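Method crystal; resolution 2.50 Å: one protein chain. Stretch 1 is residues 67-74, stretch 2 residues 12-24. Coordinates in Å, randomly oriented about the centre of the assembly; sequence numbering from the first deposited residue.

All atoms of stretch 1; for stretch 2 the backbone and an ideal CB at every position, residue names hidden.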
# COMPACT_ATOMS: atom_id res chain seq x y z
N SER A 67 8.01 -9.21 0.24
CA SER A 67 8.00 -8.03 -0.63
C SER A 67 6.70 -7.94 -1.44
O SER A 67 6.25 -6.87 -1.80
CB SER A 67 9.20 -8.01 -1.58
OG SER A 67 9.11 -9.05 -2.54
N ASN A 68 6.11 -9.10 -1.71
CA ASN A 68 4.84 -9.18 -2.44
C ASN A 68 3.67 -8.64 -1.68
O ASN A 68 2.62 -8.45 -2.26
CB ASN A 68 4.54 -10.63 -2.83
CG ASN A 68 5.57 -11.19 -3.78
OD1 ASN A 68 5.94 -10.53 -4.74
ND2 ASN A 68 6.04 -12.38 -3.50
N TYR A 69 3.86 -8.40 -0.38
CA TYR A 69 2.77 -7.95 0.49
C TYR A 69 3.01 -6.57 1.07
O TYR A 69 2.40 -6.23 2.07
CB TYR A 69 2.55 -8.96 1.65
CG TYR A 69 2.17 -10.31 1.16
CD1 TYR A 69 0.84 -10.65 0.95
CD2 TYR A 69 3.14 -11.25 0.85
CE1 TYR A 69 0.49 -11.93 0.46
CE2 TYR A 69 2.80 -12.52 0.37
CZ TYR A 69 1.48 -12.84 0.17
OH TYR A 69 1.17 -14.10 -0.31
N ILE A 70 3.95 -5.83 0.50
CA ILE A 70 4.16 -4.44 0.83
C ILE A 70 3.11 -3.65 0.06
O ILE A 70 3.05 -3.70 -1.18
CB ILE A 70 5.54 -3.91 0.32
CG1 ILE A 70 6.72 -4.77 0.80
CG2 ILE A 70 5.73 -2.42 0.65
CD1 ILE A 70 6.69 -5.16 2.24
N VAL A 71 2.25 -2.94 0.78
CA VAL A 71 1.41 -1.94 0.13
C VAL A 71 1.11 -0.80 1.09
O VAL A 71 0.71 -1.02 2.23
CB VAL A 71 0.13 -2.55 -0.54
CG1 VAL A 71 -0.71 -3.38 0.47
CG2 VAL A 71 -0.71 -1.47 -1.25
N SER A 72 1.36 0.41 0.63
CA SER A 72 1.08 1.59 1.41
C SER A 72 0.35 2.62 0.58
O SER A 72 0.65 2.84 -0.60
CB SER A 72 2.39 2.17 1.96
OG SER A 72 3.11 1.19 2.67
N ILE A 73 -0.61 3.28 1.23
CA ILE A 73 -1.41 4.34 0.64
C ILE A 73 -1.25 5.67 1.40
O ILE A 73 -1.38 5.73 2.63
CB ILE A 73 -2.89 3.93 0.55
CG1 ILE A 73 -3.04 2.61 -0.24
CG2 ILE A 73 -3.73 5.04 -0.07
CD1 ILE A 73 -4.46 2.02 -0.21
N PHE A 74 -0.95 6.72 0.65
CA PHE A 74 -0.90 8.06 1.17
C PHE A 74 -1.97 8.91 0.49
O PHE A 74 -2.43 8.61 -0.62
CB PHE A 74 0.47 8.70 0.92
CG PHE A 74 1.59 8.01 1.61
CD1 PHE A 74 2.22 6.91 1.02
CD2 PHE A 74 2.02 8.44 2.84
CE1 PHE A 74 3.25 6.25 1.67
CE2 PHE A 74 3.07 7.80 3.48
CZ PHE A 74 3.68 6.69 2.90
N UNK A 12 3.16 -5.73 -10.89
CA UNK A 12 2.94 -7.08 -11.39
C UNK A 12 2.83 -8.13 -10.29
O UNK A 12 3.36 -9.22 -10.40
CB UNK A 12 4.08 -7.46 -12.34
N UNK A 13 2.14 -7.78 -9.22
CA UNK A 13 1.78 -8.79 -8.24
C UNK A 13 0.35 -8.61 -7.75
O UNK A 13 -0.19 -7.50 -7.69
CB UNK A 13 2.75 -8.75 -7.06
N UNK A 14 -0.26 -9.74 -7.42
CA UNK A 14 -1.69 -9.82 -7.10
C UNK A 14 -2.16 -8.88 -6.00
O UNK A 14 -3.22 -8.27 -6.13
CB UNK A 14 -2.03 -11.25 -6.69
N UNK A 15 -1.37 -8.75 -4.94
CA UNK A 15 -1.79 -7.99 -3.77
C UNK A 15 -1.92 -6.51 -4.11
O UNK A 15 -3.00 -5.93 -3.97
CB UNK A 15 -0.80 -8.19 -2.62
N UNK A 16 -0.85 -5.90 -4.59
CA UNK A 16 -0.92 -4.49 -4.94
C UNK A 16 -1.94 -4.23 -6.06
O UNK A 16 -2.67 -3.23 -6.01
CB UNK A 16 0.46 -3.99 -5.36
N UNK A 17 -2.03 -5.14 -7.02
CA UNK A 17 -3.05 -5.10 -8.07
C UNK A 17 -4.49 -5.13 -7.56
O UNK A 17 -5.32 -4.33 -8.00
CB UNK A 17 -2.84 -6.28 -9.02
N UNK A 18 -4.80 -6.03 -6.62
CA UNK A 18 -6.14 -6.06 -6.03
C UNK A 18 -6.47 -4.81 -5.21
O UNK A 18 -7.59 -4.32 -5.23
CB UNK A 18 -6.28 -7.30 -5.14
N UNK A 19 -5.47 -4.29 -4.52
CA UNK A 19 -5.65 -3.04 -3.80
C UNK A 19 -5.90 -1.87 -4.76
O UNK A 19 -6.88 -1.16 -4.59
CB UNK A 19 -4.42 -2.76 -2.93
N UNK A 20 -5.05 -1.70 -5.78
CA UNK A 20 -5.30 -0.67 -6.81
C UNK A 20 -6.67 -0.79 -7.44
O UNK A 20 -7.34 0.23 -7.66
CB UNK A 20 -4.24 -0.75 -7.91
N UNK A 21 -7.08 -2.02 -7.74
CA UNK A 21 -8.40 -2.28 -8.30
C UNK A 21 -9.52 -1.71 -7.44
O UNK A 21 -10.40 -1.02 -7.94
CB UNK A 21 -8.60 -3.79 -8.48
N UNK A 22 -9.46 -2.02 -6.14
CA UNK A 22 -10.43 -1.53 -5.17
C UNK A 22 -10.39 -0.02 -5.12
O UNK A 22 -11.43 0.65 -5.11
CB UNK A 22 -10.16 -2.12 -3.78
N UNK A 23 -9.18 0.53 -5.11
CA UNK A 23 -9.00 1.97 -5.03
C UNK A 23 -9.51 2.69 -6.30
O UNK A 23 -9.91 3.86 -6.23
CB UNK A 23 -7.52 2.29 -4.80
N UNK A 24 -9.55 1.98 -7.42
CA UNK A 24 -10.08 2.53 -8.67
C UNK A 24 -11.57 2.86 -8.60
O UNK A 24 -12.05 3.76 -9.30
CB UNK A 24 -9.83 1.54 -9.81

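Position 12 has phi/psi of 60/41, a left-handed backbone that glycine or asparagine adopts most readily, and its ideal CB finds nothing of stretch 1 within 5.5 Å. It is Y12, which makes no contact here.

Position 13 is extended (-138/148) and immediately precedes a helix, the N-cap place where serine, threonine, aspartate or asparagine is common. Its CA-to-CB bond points toward stretch 1, with the ideal CB 4.3 Å from N68 OD1, so a small side chain fits. The residue is C13, whose SG lies 3.5 Å from N68 O at an off-rotamer chi1 of 93°. C13 O accepts from the backbone N of position 17 at 3.1 Å.

Position 14 opens the helix with CB sideways and nothing of stretch 1 within 5.5 Å of it; a small polar residue suits, and S14 is found.

Position 15 faces stretch 1 closely: the ideal CB is 3.4 Å from N68 O and 4.6 Å from Y69 CD1, with the V71 methyls beyond. An aliphatic chain of moderate size, valine, leucine or isoleucine, could serve both neighbours. I15 does so by branching: CD1 reaches Y69 CE1 at 3.7 Å, approaching the ring obliquely, while CG2 lies 4.3 Å from V71 CG1.

At 16 the CB points sideways, 4.9 Å from I70 O and 5.0 Å from V71 CG2, which favours something compact. C16 takes the t rotamer, and its SG stays 4.6 Å from V71 CG2.

Positions 17 and 18 turn out of reach, leaving size and charge unrestricted by stretch 1; they are E17 and N18.

One helical turn after 15, position 19 again points toward the strand, its ideal CB 4.3 Å from V71 CG2 and 5.5 Å from I73 CD1. Both neighbours are apolar, so valine, leucine, isoleucine or perhaps alanine would suit. V19 CG1 is 4.0 Å from V71 CG2 and 4.0 Å from I73 CD1.

Position 20 is sideways, with nothing of stretch 1 within 5.5 Å of its CB; small or polar residues suit, and it is S20. Positions 21 and 22, out of reach and equally permissive, hold D21 and A22.

Position 23 points toward stretch 1, yet its ideal CB has nothing of it within 5.5 Å, so an apolar chain must extend to meet I73. V23 in the t rotamer suffices: CG2 is 4.1 Å from I73 CD1. Position 24, out of reach, carries E24.

No hydrogen bond crosses between the stretches; the 15, 19, 23 spacing places their apolar side chains along one side of the helix.

Stretch 2, residues 12-24: YCSICENVSDAVE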
# COMPACT_ATOMS: atom_id res chain seq x y z
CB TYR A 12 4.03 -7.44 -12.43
CG TYR A 12 4.20 -6.36 -13.47
CD1 TYR A 12 3.21 -6.13 -14.44
CD2 TYR A 12 5.33 -5.54 -13.47
CE1 TYR A 12 3.36 -5.12 -15.39
CE2 TYR A 12 5.50 -4.53 -14.42
CZ TYR A 12 4.51 -4.32 -15.37
OH TYR A 12 4.65 -3.32 -16.32
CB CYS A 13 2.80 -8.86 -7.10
SG CYS A 13 2.37 -7.86 -5.72
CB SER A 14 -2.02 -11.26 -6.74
OG SER A 14 -1.73 -12.09 -7.85
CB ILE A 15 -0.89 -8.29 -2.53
CG1 ILE A 15 -1.28 -9.63 -1.90
CG2 ILE A 15 -1.01 -7.20 -1.47
CD1 ILE A 15 -0.96 -10.87 -2.75
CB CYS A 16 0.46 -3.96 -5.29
SG CYS A 16 0.48 -2.21 -5.62
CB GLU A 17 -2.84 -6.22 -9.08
CG GLU A 17 -1.78 -5.90 -10.12
CD GLU A 17 -1.27 -7.12 -10.87
OE1 GLU A 17 -1.81 -8.23 -10.67
OE2 GLU A 17 -0.34 -6.96 -11.68
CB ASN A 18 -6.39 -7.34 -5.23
CG ASN A 18 -6.52 -8.55 -6.12
OD1 ASN A 18 -5.86 -9.57 -5.91
ND2 ASN A 18 -7.34 -8.44 -7.17
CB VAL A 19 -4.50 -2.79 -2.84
CG1 VAL A 19 -4.61 -1.39 -2.23
CG2 VAL A 19 -4.51 -3.85 -1.74
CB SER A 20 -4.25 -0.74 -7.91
OG SER A 20 -2.97 -0.43 -7.39
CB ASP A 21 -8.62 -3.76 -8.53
CG ASP A 21 -8.09 -4.21 -9.86
OD1 ASP A 21 -7.08 -3.63 -10.33
OD2 ASP A 21 -8.69 -5.14 -10.44
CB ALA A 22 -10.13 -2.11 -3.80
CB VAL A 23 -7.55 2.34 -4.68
CG1 VAL A 23 -7.38 3.83 -4.58
CG2 VAL A 23 -7.16 1.70 -3.34
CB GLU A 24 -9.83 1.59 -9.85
CG GLU A 24 -8.42 1.65 -10.43
CD GLU A 24 -8.12 2.96 -11.16
OE1 GLU A 24 -8.90 3.32 -12.08
OE2 GLU A 24 -7.11 3.62 -10.82
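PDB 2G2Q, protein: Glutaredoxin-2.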